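Isochorismatase hydrolase (PDB 3HB7) belongs to the isochorismatase family and probably acts as a hydrolase. Local coordinates at residues Asp37-Phe42 and Pro87-Gln92; Ile120-Leu125 and Ala145-Thr150. One frame throughout, in Å; residues are numbered along the deposited sequence.

Both contacts belong to the isochorismatase domain and follow one another along the chain, the first closing before the second opens. After strand 8-13 the chain forms helix 35-47, runs through strand 53-60, and comes back in the loop ahead of strand 96-100, where Pro87-Gln92 meets Asp37-Phe42 and closes contact 1. Beyond helix 111-117 it enters strand 122-126, crosses over through helix 133-143 and returns as strand 147-151, which closes contact 2 between neighbouring strands of the parallel sheet. Contact 1 thus ties a loop to a helix, and contact 2 joins strand to strand. Their centres are about 19 Å apart and they do not touch.

Contact 1: residues Asp37-Phe42 and Pro87-Gln92; sequences DLQKIF and PELYPQ
Helix 35-47 is met here by the loop between strands 53-60 and 96-100, and the end of Leu89 of that loop meets three helix side chains, Leu38, Gln39 and Phe42. Its CD2 methyl sits over one face of the Phe42 ring, 3.9 Å from the centroid and 18° off the ring normal, a CH-pi contact displaced toward the rim. The two side chains cross at about a right angle. The same ring meets the loop backbone at its edge: Leu89 O lies in the ring plane, 3.3 Å from Phe42 CE1. Leu38 lends its CB, 3.8 Å from Leu89 CD2, while the CD1 methyls of these two leucines also touch. At the margin of the contact, Gln39 passes its CG by Leu89 CD2 at 3.7 Å. Beyond CG its chain is extended (chi2 180°), which carries CD outward from the helix, and the amide NE2 beyond makes a weak hydrogen bond of 3.3 Å to Glu88 O, bent to 142° at the hydrogen. Around this cluster, Phe42 also rests on Leu55 of strand 53-60 and Leu89 on Met15, while Tyr90 O accepts a hydrogen bond from Arg46 further along the helix. The loop is therefore held to the helix mainly by apolar contact, with one leucine methyl shared by the Phe42 ring face, Leu38 CB and Gln39 CG; the bent glutamine bond probably adds little strength and mostly gives the Glu88 carbonyl a polar neighbour.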
loop_
_atom_site.group_PDB
_atom_site.type_symbol
_atom_site.label_atom_id
_atom_site.label_comp_id
_atom_site.label_asym_id
_atom_site.label_seq_id
_atom_site.Cartn_x
_atom_site.Cartn_y
_atom_site.Cartn_z
ATOM N N ASP E 37 9.844 26.519 -33.253
ATOM C CA ASP E 37 9.214 25.839 -34.361
ATOM C C ASP E 37 8.042 26.592 -34.956
ATOM O O ASP E 37 7.819 26.528 -36.133
ATOM C CB ASP E 37 8.807 24.436 -33.977
ATOM C CG ASP E 37 9.962 23.602 -33.585
ATOM O OD1 ASP E 37 10.447 22.834 -34.417
ATOM O OD2 ASP E 37 10.392 23.707 -32.434
ATOM N N LEU E 38 7.249 27.246 -34.129
ATOM C CA LEU E 38 6.141 28.046 -34.640
ATOM C C LEU E 38 6.602 29.274 -35.417
ATOM O O LEU E 38 6.072 29.595 -36.455
ATOM C CB LEU E 38 5.111 28.367 -33.547
ATOM C CG LEU E 38 4.241 27.216 -33.012
ATOM C CD1 LEU E 38 3.066 27.692 -32.270
ATOM C CD2 LEU E 38 3.770 26.351 -34.088
ATOM N N GLN E 39 7.622 29.930 -34.899
ATOM C CA GLN E 39 8.199 31.082 -35.565
ATOM C C GLN E 39 8.740 30.658 -36.899
ATOM O O GLN E 39 8.645 31.359 -37.871
ATOM C CB GLN E 39 9.299 31.679 -34.729
ATOM C CG GLN E 39 8.791 32.514 -33.617
ATOM C CD GLN E 39 9.894 33.098 -32.806
ATOM O OE1 GLN E 39 10.804 32.405 -32.395
ATOM N NE2 GLN E 39 9.821 34.384 -32.570
ATOM N N LYS E 40 9.302 29.478 -36.942
ATOM C CA LYS E 40 9.843 29.014 -38.178
ATOM C C LYS E 40 8.721 28.930 -39.198
ATOM O O LYS E 40 8.852 29.370 -40.314
ATOM C CB LYS E 40 10.440 27.638 -37.949
ATOM C CG LYS E 40 11.178 27.077 -39.100
ATOM C CD LYS E 40 11.079 25.582 -39.169
ATOM C CE LYS E 40 12.259 24.887 -38.538
ATOM N NZ LYS E 40 12.219 23.433 -38.781
ATOM N N ILE E 41 7.628 28.305 -38.824
ATOM C CA ILE E 41 6.514 28.145 -39.720
ATOM C C ILE E 41 5.910 29.499 -40.052
ATOM O O ILE E 41 5.493 29.731 -41.149
ATOM C CB ILE E 41 5.516 27.093 -39.212
ATOM C CG1 ILE E 41 4.703 26.549 -40.361
ATOM C CG2 ILE E 41 4.606 27.659 -38.215
ATOM C CD1 ILE E 41 4.634 25.081 -40.402
ATOM N N PHE E 42 5.889 30.407 -39.098
ATOM C CA PHE E 42 5.282 31.679 -39.368
ATOM C C PHE E 42 6.043 32.325 -40.491
ATOM O O PHE E 42 5.471 32.755 -41.478
ATOM C CB PHE E 42 5.442 32.586 -38.161
ATOM C CG PHE E 42 4.314 32.528 -37.180
ATOM C CD1 PHE E 42 4.005 33.614 -36.412
ATOM C CD2 PHE E 42 3.578 31.403 -37.016
ATOM C CE1 PHE E 42 2.997 33.562 -35.521
ATOM C CE2 PHE E 42 2.579 31.367 -36.123
ATOM C CZ PHE E 42 2.290 32.443 -35.377
ATOM N N PRO E 87 4.465 38.179 -28.049
ATOM C CA PRO E 87 5.074 38.957 -29.109
ATOM C C PRO E 87 5.746 38.077 -30.097
ATOM O O PRO E 87 5.687 38.348 -31.261
ATOM C CB PRO E 87 6.115 39.748 -28.366
ATOM C CG PRO E 87 5.535 39.952 -27.063
ATOM C CD PRO E 87 4.766 38.739 -26.731
ATOM N N GLU E 88 6.334 37.001 -29.634
ATOM C CA GLU E 88 7.083 36.120 -30.490
ATOM C C GLU E 88 6.197 35.581 -31.565
ATOM O O GLU E 88 6.647 35.284 -32.646
ATOM C CB GLU E 88 7.650 34.964 -29.705
ATOM C CG GLU E 88 8.753 35.325 -28.770
ATOM C CD GLU E 88 8.267 35.859 -27.470
ATOM O OE1 GLU E 88 7.090 36.145 -27.334
ATOM O OE2 GLU E 88 9.077 36.005 -26.567
ATOM N N LEU E 89 4.928 35.413 -31.254
ATOM C CA LEU E 89 4.005 34.866 -32.213
ATOM C C LEU E 89 2.856 35.787 -32.576
ATOM O O LEU E 89 1.835 35.335 -33.003
ATOM C CB LEU E 89 3.518 33.506 -31.759
ATOM C CG LEU E 89 4.611 32.464 -31.616
ATOM C CD1 LEU E 89 4.029 31.233 -31.039
ATOM C CD2 LEU E 89 5.210 32.163 -32.944
ATOM N N TYR E 90 3.046 37.083 -32.438
ATOM C CA TYR E 90 2.004 38.035 -32.728
ATOM C C TYR E 90 1.562 38.050 -34.173
ATOM O O TYR E 90 2.335 37.839 -35.071
ATOM C CB TYR E 90 2.456 39.415 -32.344
ATOM C CG TYR E 90 1.393 40.233 -31.740
ATOM C CD1 TYR E 90 0.760 41.212 -32.456
ATOM C CD2 TYR E 90 1.014 40.028 -30.452
ATOM C CE1 TYR E 90 -0.204 41.944 -31.898
ATOM C CE2 TYR E 90 0.059 40.759 -29.893
ATOM C CZ TYR E 90 -0.551 41.713 -30.608
ATOM O OH TYR E 90 -1.507 42.441 -29.994
ATOM N N PRO E 91 0.285 38.287 -34.366
ATOM C CA PRO E 91 -0.316 38.262 -35.679
ATOM C C PRO E 91 0.126 39.429 -36.504
ATOM O O PRO E 91 0.415 40.479 -35.993
ATOM C CB PRO E 91 -1.797 38.415 -35.374
ATOM C CG PRO E 91 -1.931 38.123 -34.007
ATOM C CD PRO E 91 -0.721 38.575 -33.354
ATOM N N GLN E 92 0.132 39.247 -37.800
ATOM C CA GLN E 92 0.545 40.315 -38.653
ATOM C C GLN E 92 -0.581 40.870 -39.463
ATOM O O GLN E 92 -1.179 40.172 -40.239
ATOM C CB GLN E 92 1.582 39.785 -39.626
ATOM C CG GLN E 92 2.785 40.629 -39.726
ATOM C CD GLN E 92 3.984 39.836 -40.074
ATOM O OE1 GLN E 92 4.089 39.330 -41.163
ATOM N NE2 GLN E 92 4.893 39.712 -39.145
#

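Contact 2: residues Ile120-Leu125 and Ala145-Thr150; sequences IDTVVL and AYKVIT
Two neighbouring parallel strands, 122-126 and 147-151, pair here in the buried sheet of the domain, as the two strands of a beta-alpha-beta unit whose helix is 133-143. The segment axes run 4.5 Å apart at 20°. Four backbone hydrogen bonds join them: Lys147 N to Asp121 O, Val123 N to Lys147 O at 2.8 Å, Ile149 N to Val123 O, and Leu125 N to Ile149 O. CA-H...O contacts fill in between, such as Val124 CA to Ile149 O at 3.1 Å.

On the face carrying Thr122, Lys147, Val124 and Ile149, Val124 and Ile149 lie side by side, CB to CB at 3.8 Å. Thr122 OG1 stands beside its own backbone N (chi1 -72°), 3.4 Å from Lys147 CB, and donates a 3.0 Å hydrogen bond to Asp121 OD2, which it meets from above the carboxylate plane. Its CG2 touches Ile149 CD1 at 4.0 Å. An alanine at Thr122 would probably leave Asp121 OD2 without this hydroxyl partner and open a small gap beside Lys147 CB and Ile149 CD1.

On the other face, Leu125 CD2 presses on Val148 CG1 at 3.4 Å, tighter than usual for two carbons, and helix 133-143 packs against Val123 and Val148 there. At the strand entrance, the Tyr146 ring has Asp121 O at its edge, its OH bonding to Asp112. The pairing is thus polar along the backbone and largely apolar in its buried side chains, with the Thr122 hydroxyl holding the carboxylate of Asp121 just ahead of strand 122-126.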
loop_
_atom_site.group_PDB
_atom_site.type_symbol
_atom_site.label_atom_id
_atom_site.label_comp_id
_atom_site.label_asym_id
_atom_site.label_seq_id
_atom_site.Cartn_x
_atom_site.Cartn_y
_atom_site.Cartn_z
ATOM N N ILE E 120 -10.936 27.034 -48.067
ATOM C CA ILE E 120 -9.923 26.235 -47.430
ATOM C C ILE E 120 -10.397 24.850 -47.160
ATOM O O ILE E 120 -11.479 24.654 -46.672
ATOM C CB ILE E 120 -9.538 26.861 -46.161
ATOM C CG1 ILE E 120 -8.933 28.206 -46.477
ATOM C CG2 ILE E 120 -8.569 26.011 -45.459
ATOM C CD1 ILE E 120 -7.979 28.652 -45.523
ATOM N N ASP E 121 -9.592 23.878 -47.543
ATOM C CA ASP E 121 -9.961 22.494 -47.341
ATOM C C ASP E 121 -9.217 21.762 -46.248
ATOM O O ASP E 121 -9.539 20.656 -45.931
ATOM C CB ASP E 121 -9.932 21.711 -48.659
ATOM C CG ASP E 121 -8.542 21.561 -49.238
ATOM O OD1 ASP E 121 -8.440 21.339 -50.442
ATOM O OD2 ASP E 121 -7.555 21.654 -48.518
ATOM N N THR E 122 -8.204 22.381 -45.702
ATOM C CA THR E 122 -7.402 21.711 -44.732
ATOM C C THR E 122 -7.035 22.619 -43.612
ATOM O O THR E 122 -6.639 23.719 -43.823
ATOM C CB THR E 122 -6.128 21.188 -45.382
ATOM O OG1 THR E 122 -6.460 20.093 -46.213
ATOM C CG2 THR E 122 -5.154 20.714 -44.369
ATOM N N VAL E 123 -7.128 22.128 -42.400
ATOM C CA VAL E 123 -6.679 22.898 -41.276
ATOM C C VAL E 123 -5.545 22.189 -40.609
ATOM O O VAL E 123 -5.551 21.002 -40.505
ATOM C CB VAL E 123 -7.809 23.189 -40.266
ATOM C CG1 VAL E 123 -9.065 23.509 -40.973
ATOM C CG2 VAL E 123 -8.012 22.056 -39.360
ATOM N N VAL E 124 -4.551 22.934 -40.188
ATOM C CA VAL E 124 -3.426 22.337 -39.520
ATOM C C VAL E 124 -3.189 22.960 -38.163
ATOM O O VAL E 124 -3.252 24.141 -38.010
ATOM C CB VAL E 124 -2.146 22.317 -40.406
ATOM C CG1 VAL E 124 -2.465 22.508 -41.853
ATOM C CG2 VAL E 124 -1.143 23.284 -39.937
ATOM N N LEU E 125 -2.914 22.137 -37.175
ATOM C CA LEU E 125 -3.029 22.535 -35.790
ATOM C C LEU E 125 -1.743 22.815 -35.084
ATOM O O LEU E 125 -0.839 22.027 -35.124
ATOM C CB LEU E 125 -3.767 21.467 -35.002
ATOM C CG LEU E 125 -5.265 21.403 -35.116
ATOM C CD1 LEU E 125 -5.772 22.745 -34.958
ATOM C CD2 LEU E 125 -5.652 20.872 -36.426
ATOM N N ALA E 145 -16.008 18.475 -41.940
ATOM C CA ALA E 145 -15.525 17.887 -43.169
ATOM C C ALA E 145 -14.208 18.437 -43.679
ATOM O O ALA E 145 -13.826 18.160 -44.773
ATOM C CB ALA E 145 -16.557 17.959 -44.219
ATOM N N TYR E 146 -13.526 19.222 -42.880
ATOM C CA TYR E 146 -12.212 19.673 -43.215
ATOM C C TYR E 146 -11.254 18.527 -43.064
ATOM O O TYR E 146 -11.538 17.581 -42.375
ATOM C CB TYR E 146 -11.801 20.816 -42.315
ATOM C CG TYR E 146 -12.654 22.017 -42.488
ATOM C CD1 TYR E 146 -12.810 22.585 -43.715
ATOM C CD2 TYR E 146 -13.331 22.565 -41.449
ATOM C CE1 TYR E 146 -13.600 23.657 -43.889
ATOM C CE2 TYR E 146 -14.109 23.635 -41.621
ATOM C CZ TYR E 146 -14.243 24.174 -42.844
ATOM O OH TYR E 146 -15.030 25.240 -43.047
ATOM N N LYS E 147 -10.109 18.634 -43.709
ATOM C CA LYS E 147 -9.035 17.694 -43.564
ATOM C C LYS E 147 -8.163 18.270 -42.510
ATOM O O LYS E 147 -7.972 19.440 -42.490
ATOM C CB LYS E 147 -8.255 17.592 -44.854
ATOM C CG LYS E 147 -8.750 16.524 -45.755
ATOM C CD LYS E 147 -8.612 16.928 -47.172
ATOM C CE LYS E 147 -7.227 16.674 -47.661
ATOM N NZ LYS E 147 -7.200 16.425 -49.105
ATOM N N VAL E 148 -7.647 17.440 -41.627
ATOM C CA VAL E 148 -6.922 17.913 -40.467
ATOM C C VAL E 148 -5.507 17.409 -40.365
ATOM O O VAL E 148 -5.263 16.254 -40.477
ATOM C CB VAL E 148 -7.657 17.527 -39.177
ATOM C CG1 VAL E 148 -7.092 18.228 -38.020
ATOM C CG2 VAL E 148 -9.106 17.805 -39.295
ATOM N N ILE E 149 -4.587 18.309 -40.114
ATOM C CA ILE E 149 -3.215 17.962 -39.897
ATOM C C ILE E 149 -2.790 18.468 -38.545
ATOM O O ILE E 149 -3.110 19.557 -38.174
ATOM C CB ILE E 149 -2.311 18.552 -40.991
ATOM C CG1 ILE E 149 -2.395 17.721 -42.241
ATOM C CG2 ILE E 149 -0.901 18.541 -40.608
ATOM C CD1 ILE E 149 -1.998 18.456 -43.427
ATOM N N THR E 150 -2.059 17.653 -37.810
ATOM C CA THR E 150 -1.572 18.035 -36.505
ATOM C C THR E 150 -0.072 18.046 -36.516
ATOM O O THR E 150 0.542 17.074 -36.863
ATOM C CB THR E 150 -1.952 17.021 -35.439
ATOM O OG1 THR E 150 -3.311 16.661 -35.562
ATOM C CG2 THR E 150 -1.727 17.579 -34.111
#